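Local structure of methyltransferase (Thermus thermophilus, 1WS6) at residues R3-K8 with S23-R28; D33-R38 with E62-V67; L37-R42 with F111-M116; V55-A60 with E81-T86. The protein probably transfers methyl groups from S-adenosylmethionine, most likely to RNA, as a class I methyltransferase of a family typified by the 16S ribosomal RNA methyltransferase RsmD. All blocks are in the same frame, centred on the assembly; numbering follows the deposited sequence.

Contact 1: R3-K8 with S23-R28; sequences RILGGK and SPVRLR
Leu5 and Arg28 make the tight half of this contact, their side chains meeting at about a right angle. Leu5 lays one methyl, CD2, over the centre of one guanidinium face, 4.0 Å from Arg28 CZ, while CD1 comes within 3.6 Å of Arg28 NH2. The edge of the same flat group serves the backbone: Arg28 NH1 donates to Arg3 O at 3.1 Å with an N-H...O angle of 160°. The acceptor lies in the guanidinium plane, but NH1 stands above the carbonyl plane. A bend at chi3 (-57°) brings the guanidinium round so that its edge meets this carbonyl. NH2 adds a weak bond to the same oxygen; with the NH1 bond and the Leu5 methyl over the face, this probably limits rotation of the group.

Toward solvent the contact thins out. Val25, at the exposed start of helix 25-38, brings CG1 no nearer than 4.4 Å to Leu5 CD2. One water bridges here, accepting from Arg3 N at 3.0 Å and weakly from Arg28 NH2. The Arg3 side chain leads away and bonds through NH1 to Gly11 O.

The segment 3-8 follows strand 2-3 of the N-terminal hairpin and runs between two helices: Arg28 of helix 25-38 holds Arg3, and Glu58 of helix 54-61 accepts bonds from Leu5 N and Gly6 N.

Contact 2: D33-R38 with E62-V67; sequences DYLRLR and EGWEAV
Arg36, near the end of helix 25-38, and Glu62 belong to a salt-bridge network, completed by Asp33, at the Schellman motif that ends helix 54-61. Arg36 NH2 donates to Glu62 OE1 at 3.1 Å, reaching that oxygen from above the carboxylate plane, and NE adds a weak bond to the same atom. The guanidinium and carboxylate planes are inclined by 30°. With chi1 at 78°, Arg36 CG sits between its backbone N and carbonyl carbon, and a bend at chi3 brings the guanidinium round; Arg36 NH1 donates to Asp33 OD1 at 2.9 Å, the oxygen lying near the guanidinium plane. A leucine in place of Arg36 would probably leave the buried Glu62 carboxylate without this positive partner, facing the nearby Glu58 acid, and let Asp33 turn more freely. Past Gly63, the C-prime residue of the motif, Trp64 enters with its benzo ring, its indole also touching Thr112 and Val113 of strand 111-116, between helix 25-38 and the sheet. Trp64 CZ2 lies 4.4 Å from Leu35 CB, and the ring edge faces Leu35 O, 4.2 Å from CZ2.

Contact 3: L37-R42 with F111-M116; sequences LRYPRR and FTVAFM
Tyr39 O, just past helix 25-38, is gripped by two donors of Arg42 coming from opposite faces of its plane: the backbone N at 2.9 Å, closing a type I beta turn, and NH1 at 2.8 Å. The turn leads from helix 25-38 into strand 44-48 of the Rossmann-like sheet, whose strand order 3-2-1-4-5-7-6 is that of class I methyltransferases. Arg42 is tied further by its NE to Glu62 O. Across the contact, the Tyr39 ring lies against strand 111-116. Thr112 CG2 sits over one face of the Tyr39 ring in a CH-pi contact, 3.9 Å from the ring centroid and 20° off its normal, while Arg38 CG lies over the opposite face, toward the rim. Val113 CG2 approaches obliquely, 3.9 Å from Tyr39 CE2. Beyond these methyls the Tyr39 hydroxyl bonds to Gly140 O. An alanine at Tyr39 is likely to open a gap beside the Thr112 and Val113 methyls and leave Gly140 O without this partner. Thr112 divides its branches: CG2, anti to the backbone N, goes to the ring, whereas OG1 bonds to Glu138 and lies 4.0 Å from Arg42 O.

Contact 4: V55-A60 with E81-T86; sequences VGLEAA and ENVRRT
Leu57 is the one side chain that segment 55-60 sends onto Asn82, Val83 and Thr86 of helix 73-86. In sequence order, Gly56 comes first, part of a glycine-rich sequence consistent with the Rossmann-type loop that follows the first strand of such folds. Next, with CG beside the backbone N (chi1 -71°), the Leu57 methyls reach helix 73-86 at two points: CD1 touches Asn82 CB at 3.6 Å, whereas CD2 rests 3.8 Å from Val83 CG2 and 4.4 Å from Thr86 OG1. The Leu57 side chain crosses those of Asn82 and Val83 at about a right angle; the segment axes come no nearer than 11.1 Å and cross at -29°. After Leu57, Glu58 serves the N-terminal segment instead. The polar end of Asn82 is held elsewhere, OD1 by Lys15 N and ND2 by Ser52 O. The two helices flank strand 65-69 in sequence, and Leu14 of strand 13-14 packs on Leu57, Asn82 and Thr86, joining the N-terminal hairpin to the pair.

From the N terminus, contact 1 is the first to close, fastening the loop after strand 2-3 to the start of helix 25-38 before any other contact opens. The far end of that helix then starts both contact 2 and contact 3, which share Leu37 and Arg38; their centres lie about 5 Å apart, and Trp64 packs on Arg42 and Val113 between them. Contact 2 ends at strand 65-69 and crosses contact 4, whose segments alternate with its own. Contact 4 is nested inside the long loop that contact 3 closes at strand 111-116. Glu58 links contacts 1 and 4, while Phe115 packing on Val55 is where contacts 3 and 4 touch.

Contact 1: R3-K8 with S23-R28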
loop_
_atom_site.group_PDB
_atom_site.type_symbol
_atom_site.label_atom_id
_atom_site.label_comp_id
_atom_site.label_asym_id
_atom_site.label_seq_id
_atom_site.Cartn_x
_atom_site.Cartn_y
_atom_site.Cartn_z
ATOM N N ARG A 3 7.616 8.532 -9.871
ATOM C CA ARG A 3 6.714 9.670 -9.766
ATOM C C ARG A 3 5.285 9.267 -9.445
ATOM O O ARG A 3 4.857 8.146 -9.741
ATOM C CB ARG A 3 6.700 10.460 -11.079
ATOM C CG ARG A 3 8.040 11.051 -11.499
ATOM C CD ARG A 3 7.967 11.685 -12.886
ATOM N NE ARG A 3 9.267 12.193 -13.325
ATOM C CZ ARG A 3 9.890 13.235 -12.778
ATOM N NH1 ARG A 3 9.339 13.898 -11.773
ATOM N NH2 ARG A 3 11.080 13.610 -13.225
ATOM N N ILE A 4 4.556 10.193 -8.827
ATOM C CA ILE A 4 3.155 9.981 -8.522
ATOM C C ILE A 4 2.551 9.923 -9.925
ATOM O O ILE A 4 2.912 10.723 -10.780
ATOM C CB ILE A 4 2.556 11.187 -7.762
ATOM C CG1 ILE A 4 3.240 11.348 -6.398
ATOM C CG2 ILE A 4 1.047 11.012 -7.608
ATOM C CD1 ILE A 4 3.100 10.142 -5.480
ATOM N N LEU A 5 1.652 8.983 -10.171
ATOM C CA LEU A 5 1.043 8.851 -11.491
ATOM C C LEU A 5 -0.173 9.730 -11.762
ATOM O O LEU A 5 -0.355 10.192 -12.884
ATOM C CB LEU A 5 0.672 7.385 -11.751
ATOM C CG LEU A 5 1.781 6.548 -12.390
ATOM C CD1 LEU A 5 3.155 7.126 -12.059
ATOM C CD2 LEU A 5 1.654 5.118 -11.906
ATOM N N GLY A 6 -1.005 9.960 -10.751
ATOM C CA GLY A 6 -2.189 10.781 -10.956
ATOM C C GLY A 6 -2.623 11.578 -9.739
ATOM O O GLY A 6 -1.929 11.607 -8.722
ATOM N N GLY A 7 -3.772 12.236 -9.839
ATOM C CA GLY A 7 -4.262 13.011 -8.718
ATOM C C GLY A 7 -3.526 14.313 -8.462
ATOM O O GLY A 7 -2.727 14.759 -9.282
ATOM N N LYS A 8 -3.796 14.911 -7.305
ATOM C CA LYS A 8 -3.209 16.184 -6.910
ATOM C C LYS A 8 -1.693 16.336 -7.000
ATOM O O LYS A 8 -1.197 17.451 -7.177
ATOM C CB LYS A 8 -3.676 16.542 -5.494
ATOM C CG LYS A 8 -5.110 17.061 -5.453
ATOM C CD LYS A 8 -5.670 17.153 -4.035
ATOM C CE LYS A 8 -6.019 15.770 -3.486
ATOM N NZ LYS A 8 -6.625 15.817 -2.121
ATOM N N SER A 23 9.122 -0.455 -7.537
ATOM C CA SER A 23 7.710 -0.824 -7.684
ATOM C C SER A 23 7.256 -0.552 -9.116
ATOM O O SER A 23 7.087 0.597 -9.522
ATOM C CB SER A 23 6.835 -0.024 -6.710
ATOM O OG SER A 23 5.457 -0.270 -6.941
ATOM N N PRO A 24 7.034 -1.618 -9.891
ATOM C CA PRO A 24 6.601 -1.566 -11.291
ATOM C C PRO A 24 5.539 -0.517 -11.608
ATOM O O PRO A 24 4.493 -0.456 -10.966
ATOM C CB PRO A 24 6.117 -2.991 -11.558
ATOM C CG PRO A 24 5.731 -3.487 -10.190
ATOM C CD PRO A 24 6.847 -2.967 -9.340
ATOM N N VAL A 25 5.824 0.301 -12.616
ATOM C CA VAL A 25 4.916 1.352 -13.038
ATOM C C VAL A 25 3.603 0.850 -13.625
ATOM O O VAL A 25 2.551 1.397 -13.304
ATOM C CB VAL A 25 5.587 2.296 -14.058
ATOM C CG1 VAL A 25 4.556 3.228 -14.662
ATOM C CG2 VAL A 25 6.655 3.116 -13.364
ATOM N N ARG A 26 3.628 -0.172 -14.480
ATOM C CA ARG A 26 2.354 -0.625 -15.021
ATOM C C ARG A 26 1.507 -1.300 -13.951
ATOM O O ARG A 26 0.285 -1.367 -14.061
ATOM C CB ARG A 26 2.536 -1.521 -16.252
ATOM C CG ARG A 26 3.579 -2.603 -16.172
ATOM C CD ARG A 26 3.928 -3.087 -17.601
ATOM N NE ARG A 26 2.758 -3.554 -18.353
ATOM C CZ ARG A 26 2.193 -4.753 -18.212
ATOM N NH1 ARG A 26 2.685 -5.632 -17.347
ATOM N NH2 ARG A 26 1.129 -5.076 -18.937
ATOM N N LEU A 27 2.172 -1.764 -12.900
ATOM C CA LEU A 27 1.511 -2.393 -11.766
ATOM C C LEU A 27 0.717 -1.293 -11.044
ATOM O O LEU A 27 -0.512 -1.349 -10.968
ATOM C CB LEU A 27 2.575 -2.979 -10.832
ATOM C CG LEU A 27 2.283 -3.675 -9.498
ATOM C CD1 LEU A 27 1.529 -2.747 -8.546
ATOM C CD2 LEU A 27 1.511 -4.933 -9.754
ATOM N N ARG A 28 1.427 -0.293 -10.526
ATOM C CA ARG A 28 0.784 0.809 -9.819
ATOM C C ARG A 28 -0.304 1.449 -10.660
ATOM O O ARG A 28 -1.418 1.688 -10.180
ATOM C CB ARG A 28 1.797 1.890 -9.441
ATOM C CG ARG A 28 2.704 1.536 -8.290
ATOM C CD ARG A 28 3.605 2.709 -7.949
ATOM N NE ARG A 28 4.395 3.160 -9.095
ATOM C CZ ARG A 28 4.674 4.436 -9.337
ATOM N NH1 ARG A 28 4.224 5.373 -8.509
ATOM N NH2 ARG A 28 5.382 4.783 -10.404
HETATM O O HOH W 1 7.071 6.772 -12.240
#

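Contact 2: D33-R38 with E62-V67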
loop_
_atom_site.group_PDB
_atom_site.type_symbol
_atom_site.label_atom_id
_atom_site.label_comp_id
_atom_site.label_asym_id
_atom_site.label_seq_id
_atom_site.Cartn_x
_atom_site.Cartn_y
_atom_site.Cartn_z
ATOM N N ASP A 33 -6.095 2.322 -11.673
ATOM C CA ASP A 33 -7.098 2.500 -12.721
ATOM C C ASP A 33 -8.316 1.741 -12.223
ATOM O O ASP A 33 -9.450 2.194 -12.349
ATOM C CB ASP A 33 -6.681 1.864 -14.049
ATOM C CG ASP A 33 -5.668 2.683 -14.817
ATOM O OD1 ASP A 33 -5.505 3.890 -14.533
ATOM O OD2 ASP A 33 -5.047 2.099 -15.731
ATOM N N TYR A 34 -8.056 0.572 -11.649
ATOM C CA TYR A 34 -9.103 -0.285 -11.116
ATOM C C TYR A 34 -9.745 0.310 -9.868
ATOM O O TYR A 34 -10.963 0.372 -9.755
ATOM C CB TYR A 34 -8.520 -1.651 -10.768
ATOM C CG TYR A 34 -9.523 -2.582 -10.136
ATOM C CD1 TYR A 34 -10.563 -3.123 -10.885
ATOM C CD2 TYR A 34 -9.455 -2.894 -8.785
ATOM C CE1 TYR A 34 -11.506 -3.946 -10.308
ATOM C CE2 TYR A 34 -10.396 -3.717 -8.199
ATOM C CZ TYR A 34 -11.419 -4.239 -8.966
ATOM O OH TYR A 34 -12.372 -5.045 -8.387
ATOM N N LEU A 35 -8.912 0.751 -8.932
ATOM C CA LEU A 35 -9.387 1.317 -7.681
ATOM C C LEU A 35 -10.286 2.536 -7.810
ATOM O O LEU A 35 -11.268 2.651 -7.082
ATOM C CB LEU A 35 -8.201 1.645 -6.773
ATOM C CG LEU A 35 -7.880 0.615 -5.688
ATOM C CD1 LEU A 35 -8.286 -0.778 -6.132
ATOM C CD2 LEU A 35 -6.395 0.679 -5.374
ATOM N N ARG A 36 -9.968 3.459 -8.710
ATOM C CA ARG A 36 -10.831 4.626 -8.836
ATOM C C ARG A 36 -12.112 4.222 -9.576
ATOM O O ARG A 36 -13.168 4.825 -9.402
ATOM C CB ARG A 36 -10.104 5.775 -9.549
ATOM C CG ARG A 36 -9.986 5.664 -11.054
ATOM C CD ARG A 36 -9.310 6.924 -11.623
ATOM N NE ARG A 36 -7.893 6.970 -11.282
ATOM C CZ ARG A 36 -6.944 6.355 -11.980
ATOM N NH1 ARG A 36 -7.266 5.661 -13.061
ATOM N NH2 ARG A 36 -5.679 6.410 -11.590
ATOM N N LEU A 37 -12.017 3.171 -10.380
ATOM C CA LEU A 37 -13.171 2.676 -11.112
ATOM C C LEU A 37 -14.109 1.952 -10.139
ATOM O O LEU A 37 -15.334 2.089 -10.218
ATOM C CB LEU A 37 -12.716 1.714 -12.214
ATOM C CG LEU A 37 -13.740 1.186 -13.222
ATOM C CD1 LEU A 37 -14.715 0.223 -12.556
ATOM C CD2 LEU A 37 -14.478 2.362 -13.833
ATOM N N ARG A 38 -13.529 1.193 -9.211
ATOM C CA ARG A 38 -14.323 0.441 -8.252
ATOM C C ARG A 38 -14.749 1.222 -7.016
ATOM O O ARG A 38 -15.750 0.892 -6.388
ATOM C CB ARG A 38 -13.574 -0.826 -7.825
ATOM C CG ARG A 38 -14.285 -1.614 -6.731
ATOM C CD ARG A 38 -13.847 -3.076 -6.668
ATOM N NE ARG A 38 -14.499 -3.758 -5.552
ATOM C CZ ARG A 38 -14.485 -5.070 -5.348
ATOM N NH1 ARG A 38 -13.847 -5.872 -6.185
ATOM N NH2 ARG A 38 -15.115 -5.580 -4.302
ATOM N N GLU A 62 -4.634 10.608 -5.007
ATOM C CA GLU A 62 -5.855 10.344 -5.736
ATOM C C GLU A 62 -7.128 10.491 -4.930
ATOM O O GLU A 62 -8.183 10.030 -5.347
ATOM C CB GLU A 62 -5.781 8.966 -6.404
ATOM C CG GLU A 62 -4.851 8.972 -7.613
ATOM C CD GLU A 62 -4.791 7.648 -8.349
ATOM O OE1 GLU A 62 -5.853 7.024 -8.582
ATOM O OE2 GLU A 62 -3.668 7.244 -8.716
ATOM N N GLY A 63 -7.025 11.148 -3.781
ATOM C CA GLY A 63 -8.202 11.376 -2.964
ATOM C C GLY A 63 -8.491 10.418 -1.826
ATOM O O GLY A 63 -9.523 10.546 -1.169
ATOM N N TRP A 64 -7.610 9.454 -1.587
ATOM C CA TRP A 64 -7.812 8.515 -0.487
ATOM C C TRP A 64 -7.267 9.116 0.796
ATOM O O TRP A 64 -6.394 9.979 0.755
ATOM C CB TRP A 64 -7.065 7.209 -0.735
ATOM C CG TRP A 64 -7.589 6.415 -1.861
ATOM C CD1 TRP A 64 -7.303 6.571 -3.184
ATOM C CD2 TRP A 64 -8.544 5.362 -1.772
ATOM N NE1 TRP A 64 -8.029 5.669 -3.932
ATOM C CE2 TRP A 64 -8.801 4.918 -3.083
ATOM C CE3 TRP A 64 -9.214 4.753 -0.712
ATOM C CZ2 TRP A 64 -9.700 3.895 -3.357
ATOM C CZ3 TRP A 64 -10.103 3.741 -0.985
ATOM C CH2 TRP A 64 -10.341 3.321 -2.295
ATOM N N GLU A 65 -7.794 8.666 1.929
ATOM C CA GLU A 65 -7.311 9.109 3.235
ATOM C C GLU A 65 -6.298 8.002 3.550
ATOM O O GLU A 65 -6.656 6.925 4.031
ATOM C CB GLU A 65 -8.447 9.106 4.263
ATOM C CG GLU A 65 -8.108 9.848 5.551
ATOM C CD GLU A 65 -9.163 9.677 6.641
ATOM O OE1 GLU A 65 -10.371 9.786 6.324
ATOM O OE2 GLU A 65 -8.778 9.448 7.811
ATOM N N ALA A 66 -5.033 8.266 3.259
ATOM C CA ALA A 66 -3.998 7.262 3.428
ATOM C C ALA A 66 -3.272 7.188 4.759
ATOM O O ALA A 66 -2.932 8.194 5.363
ATOM C CB ALA A 66 -2.978 7.404 2.304
ATOM N N VAL A 67 -3.027 5.962 5.192
ATOM C CA VAL A 67 -2.304 5.694 6.420
ATOM C C VAL A 67 -1.140 4.803 6.026
ATOM O O VAL A 67 -1.344 3.715 5.524
ATOM C CB VAL A 67 -3.177 4.956 7.445
ATOM C CG1 VAL A 67 -2.323 4.477 8.609
ATOM C CG2 VAL A 67 -4.256 5.885 7.944
#

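Contact 3: L37-R42 with F111-M116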
loop_
_atom_site.group_PDB
_atom_site.type_symbol
_atom_site.label_atom_id
_atom_site.label_comp_id
_atom_site.label_asym_id
_atom_site.label_seq_id
_atom_site.Cartn_x
_atom_site.Cartn_y
_atom_site.Cartn_z
ATOM N N LEU A 37 -12.017 3.171 -10.380
ATOM C CA LEU A 37 -13.171 2.676 -11.112
ATOM C C LEU A 37 -14.109 1.952 -10.139
ATOM O O LEU A 37 -15.334 2.089 -10.218
ATOM C CB LEU A 37 -12.716 1.714 -12.214
ATOM C CG LEU A 37 -13.740 1.186 -13.222
ATOM C CD1 LEU A 37 -14.715 0.223 -12.556
ATOM C CD2 LEU A 37 -14.478 2.362 -13.833
ATOM N N ARG A 38 -13.529 1.193 -9.211
ATOM C CA ARG A 38 -14.323 0.441 -8.252
ATOM C C ARG A 38 -14.749 1.222 -7.016
ATOM O O ARG A 38 -15.750 0.892 -6.388
ATOM C CB ARG A 38 -13.574 -0.826 -7.825
ATOM C CG ARG A 38 -14.285 -1.614 -6.731
ATOM C CD ARG A 38 -13.847 -3.076 -6.668
ATOM N NE ARG A 38 -14.499 -3.758 -5.552
ATOM C CZ ARG A 38 -14.485 -5.070 -5.348
ATOM N NH1 ARG A 38 -13.847 -5.872 -6.185
ATOM N NH2 ARG A 38 -15.115 -5.580 -4.302
ATOM N N TYR A 39 -13.996 2.261 -6.677
ATOM C CA TYR A 39 -14.287 3.075 -5.502
ATOM C C TYR A 39 -14.265 4.551 -5.840
ATOM O O TYR A 39 -13.352 5.281 -5.453
ATOM C CB TYR A 39 -13.264 2.792 -4.411
ATOM C CG TYR A 39 -13.287 1.369 -3.938
ATOM C CD1 TYR A 39 -14.373 0.873 -3.223
ATOM C CD2 TYR A 39 -12.230 0.516 -4.204
ATOM C CE1 TYR A 39 -14.406 -0.440 -2.781
ATOM C CE2 TYR A 39 -12.249 -0.803 -3.766
ATOM C CZ TYR A 39 -13.341 -1.276 -3.055
ATOM O OH TYR A 39 -13.360 -2.583 -2.623
ATOM N N PRO A 40 -15.277 5.012 -6.576
ATOM C CA PRO A 40 -15.364 6.419 -6.965
ATOM C C PRO A 40 -15.548 7.330 -5.761
ATOM O O PRO A 40 -15.282 8.525 -5.828
ATOM C CB PRO A 40 -16.556 6.436 -7.910
ATOM C CG PRO A 40 -17.429 5.309 -7.371
ATOM C CD PRO A 40 -16.420 4.238 -7.096
ATOM N N ARG A 41 -15.993 6.760 -4.651
ATOM C CA ARG A 41 -16.205 7.548 -3.448
ATOM C C ARG A 41 -14.966 7.445 -2.571
ATOM O O ARG A 41 -14.910 8.009 -1.481
ATOM C CB ARG A 41 -17.435 7.030 -2.699
ATOM C CG ARG A 41 -17.907 7.920 -1.574
ATOM C CD ARG A 41 -18.213 9.314 -2.083
ATOM N NE ARG A 41 -18.748 10.178 -1.033
ATOM C CZ ARG A 41 -19.019 11.471 -1.199
ATOM N NH1 ARG A 41 -18.803 12.052 -2.375
ATOM N NH2 ARG A 41 -19.512 12.184 -0.191
ATOM N N ARG A 42 -13.972 6.710 -3.063
ATOM C CA ARG A 42 -12.713 6.527 -2.350
ATOM C C ARG A 42 -12.902 5.938 -0.969
ATOM O O ARG A 42 -13.644 4.979 -0.787
ATOM C CB ARG A 42 -11.970 7.862 -2.229
ATOM C CG ARG A 42 -11.591 8.490 -3.566
ATOM C CD ARG A 42 -10.592 7.633 -4.355
ATOM N NE ARG A 42 -10.251 8.263 -5.627
ATOM C CZ ARG A 42 -11.002 8.203 -6.727
ATOM N NH1 ARG A 42 -12.143 7.524 -6.724
ATOM N NH2 ARG A 42 -10.633 8.852 -7.824
ATOM N N PHE A 111 -10.668 0.591 7.122
ATOM C CA PHE A 111 -10.275 1.082 5.813
ATOM C C PHE A 111 -11.052 0.416 4.703
ATOM O O PHE A 111 -11.597 -0.679 4.869
ATOM C CB PHE A 111 -8.793 0.799 5.580
ATOM C CG PHE A 111 -7.901 1.292 6.676
ATOM C CD1 PHE A 111 -7.226 2.495 6.549
ATOM C CD2 PHE A 111 -7.744 0.554 7.843
ATOM C CE1 PHE A 111 -6.408 2.957 7.567
ATOM C CE2 PHE A 111 -6.928 1.010 8.867
ATOM C CZ PHE A 111 -6.258 2.213 8.729
ATOM N N THR A 112 -11.078 1.076 3.554
ATOM C CA THR A 112 -11.761 0.543 2.387
ATOM C C THR A 112 -10.799 -0.353 1.595
ATOM O O THR A 112 -11.204 -1.343 0.986
ATOM C CB THR A 112 -12.259 1.692 1.517
ATOM O OG1 THR A 112 -13.192 2.465 2.280
ATOM C CG2 THR A 112 -12.927 1.175 0.254
ATOM N N VAL A 113 -9.520 -0.001 1.624
ATOM C CA VAL A 113 -8.501 -0.762 0.921
ATOM C C VAL A 113 -7.240 -0.896 1.758
ATOM O O VAL A 113 -6.820 0.050 2.430
ATOM C CB VAL A 113 -8.102 -0.090 -0.404
ATOM C CG1 VAL A 113 -6.972 -0.873 -1.055
ATOM C CG2 VAL A 113 -9.300 -0.002 -1.323
ATOM N N ALA A 114 -6.646 -2.079 1.728
ATOM C CA ALA A 114 -5.413 -2.318 2.462
ATOM C C ALA A 114 -4.451 -2.988 1.488
ATOM O O ALA A 114 -4.630 -4.150 1.134
ATOM C CB ALA A 114 -5.671 -3.217 3.667
ATOM N N PHE A 115 -3.452 -2.228 1.042
ATOM C CA PHE A 115 -2.445 -2.705 0.101
ATOM C C PHE A 115 -1.161 -3.064 0.822
ATOM O O PHE A 115 -0.640 -2.279 1.617
ATOM C CB PHE A 115 -2.148 -1.631 -0.953
ATOM C CG PHE A 115 -0.948 -1.938 -1.820
ATOM C CD1 PHE A 115 0.345 -1.663 -1.376
ATOM C CD2 PHE A 115 -1.108 -2.518 -3.069
ATOM C CE1 PHE A 115 1.460 -1.962 -2.167
ATOM C CE2 PHE A 115 -0.002 -2.823 -3.868
ATOM C CZ PHE A 115 1.284 -2.545 -3.417
HETATM N N MSE A 116 -0.635 -4.244 0.527
HETATM C CA MSE A 116 0.593 -4.683 1.157
HETATM C C MSE A 116 1.612 -5.244 0.166
HETATM O O MSE A 116 1.352 -6.222 -0.529
HETATM C CB MSE A 116 0.268 -5.723 2.224
HETATM C CG MSE A 116 1.475 -6.333 2.885
HETATM SE SE MSE A 116 0.984 -7.408 4.414
HETATM C CE MSE A 116 1.198 -6.045 5.733
#

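Contact 4: V55-A60 with E81-T86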
loop_
_atom_site.group_PDB
_atom_site.type_symbol
_atom_site.label_atom_id
_atom_site.label_comp_id
_atom_site.label_asym_id
_atom_site.label_seq_id
_atom_site.Cartn_x
_atom_site.Cartn_y
_atom_site.Cartn_z
ATOM N N VAL A 55 3.219 3.682 -3.191
ATOM C CA VAL A 55 1.815 3.322 -3.300
ATOM C C VAL A 55 0.892 4.125 -2.383
ATOM O O VAL A 55 -0.148 4.614 -2.823
ATOM C CB VAL A 55 1.623 1.792 -3.075
ATOM C CG1 VAL A 55 2.172 1.387 -1.706
ATOM C CG2 VAL A 55 0.147 1.426 -3.208
ATOM N N GLY A 56 1.272 4.284 -1.122
ATOM C CA GLY A 56 0.441 5.043 -0.203
ATOM C C GLY A 56 0.280 6.515 -0.588
ATOM O O GLY A 56 -0.780 7.114 -0.369
ATOM N N LEU A 57 1.332 7.116 -1.137
ATOM C CA LEU A 57 1.253 8.513 -1.538
ATOM C C LEU A 57 0.420 8.650 -2.810
ATOM O O LEU A 57 -0.220 9.684 -3.044
ATOM C CB LEU A 57 2.652 9.091 -1.752
ATOM C CG LEU A 57 3.441 9.287 -0.452
ATOM C CD1 LEU A 57 4.837 9.832 -0.749
ATOM C CD2 LEU A 57 2.676 10.252 0.450
ATOM N N GLU A 58 0.435 7.602 -3.631
ATOM C CA GLU A 58 -0.338 7.609 -4.861
ATOM C C GLU A 58 -1.809 7.646 -4.458
ATOM O O GLU A 58 -2.606 8.376 -5.040
ATOM C CB GLU A 58 -0.044 6.355 -5.679
ATOM C CG GLU A 58 -0.811 6.259 -6.991
ATOM C CD GLU A 58 -0.342 7.268 -8.031
ATOM O OE1 GLU A 58 0.884 7.477 -8.153
ATOM O OE2 GLU A 58 -1.199 7.839 -8.735
ATOM N N ALA A 59 -2.164 6.860 -3.449
ATOM C CA ALA A 59 -3.541 6.828 -2.970
ATOM C C ALA A 59 -3.929 8.212 -2.449
ATOM O O ALA A 59 -5.003 8.724 -2.764
ATOM C CB ALA A 59 -3.697 5.784 -1.854
ATOM N N ALA A 60 -3.048 8.812 -1.656
ATOM C CA ALA A 60 -3.313 10.129 -1.102
ATOM C C ALA A 60 -3.527 11.127 -2.220
ATOM O O ALA A 60 -4.461 11.923 -2.184
ATOM C CB ALA A 60 -2.160 10.569 -0.231
ATOM N N GLU A 81 9.855 13.195 3.921
ATOM C CA GLU A 81 10.353 14.146 2.946
ATOM C C GLU A 81 9.428 14.084 1.737
ATOM O O GLU A 81 9.116 15.110 1.134
ATOM C CB GLU A 81 11.783 13.804 2.505
ATOM C CG GLU A 81 12.819 13.859 3.618
ATOM C CD GLU A 81 14.247 13.922 3.087
ATOM O OE1 GLU A 81 15.197 13.810 3.899
ATOM O OE2 GLU A 81 14.420 14.095 1.856
ATOM N N ASN A 82 8.981 12.878 1.391
ATOM C CA ASN A 82 8.111 12.715 0.242
ATOM C C ASN A 82 6.719 13.277 0.471
ATOM O O ASN A 82 6.104 13.792 -0.459
ATOM C CB ASN A 82 8.046 11.244 -0.184
ATOM C CG ASN A 82 9.324 10.781 -0.873
ATOM O OD1 ASN A 82 9.984 11.563 -1.547
ATOM N ND2 ASN A 82 9.668 9.503 -0.717
ATOM N N VAL A 83 6.225 13.180 1.703
ATOM C CA VAL A 83 4.916 13.712 2.042
ATOM C C VAL A 83 5.006 15.221 1.831
ATOM O O VAL A 83 4.049 15.860 1.386
ATOM C CB VAL A 83 4.542 13.379 3.524
ATOM C CG1 VAL A 83 3.446 14.314 4.037
ATOM C CG2 VAL A 83 4.054 11.934 3.623
ATOM N N ARG A 84 6.176 15.778 2.132
ATOM C CA ARG A 84 6.441 17.201 1.964
ATOM C C ARG A 84 6.511 17.588 0.490
ATOM O O ARG A 84 5.806 18.498 0.056
ATOM C CB ARG A 84 7.758 17.578 2.642
ATOM C CG ARG A 84 7.641 17.811 4.132
ATOM C CD ARG A 84 7.292 19.263 4.458
ATOM N NE ARG A 84 8.490 20.084 4.637
ATOM C CZ ARG A 84 8.487 21.338 5.086
ATOM N NH1 ARG A 84 7.343 21.931 5.403
ATOM N NH2 ARG A 84 9.633 21.994 5.231
ATOM N N ARG A 85 7.356 16.903 -0.278
ATOM C CA ARG A 85 7.495 17.208 -1.698
ATOM C C ARG A 85 6.148 17.164 -2.408
ATOM O O ARG A 85 5.852 18.015 -3.240
ATOM C CB ARG A 85 8.434 16.219 -2.390
ATOM C CG ARG A 85 9.847 16.170 -1.850
ATOM C CD ARG A 85 10.693 15.086 -2.548
ATOM N NE ARG A 85 11.276 15.520 -3.822
ATOM C CZ ARG A 85 10.579 15.773 -4.929
ATOM N NH1 ARG A 85 9.261 15.639 -4.933
ATOM N NH2 ARG A 85 11.198 16.157 -6.038
ATOM N N THR A 86 5.329 16.175 -2.076
ATOM C CA THR A 86 4.037 16.034 -2.721
ATOM C C THR A 86 2.994 16.975 -2.135
ATOM O O THR A 86 1.967 17.247 -2.755
ATOM C CB THR A 86 3.524 14.580 -2.623
ATOM O OG1 THR A 86 3.148 14.288 -1.273
ATOM C CG2 THR A 86 4.615 13.606 -3.059
#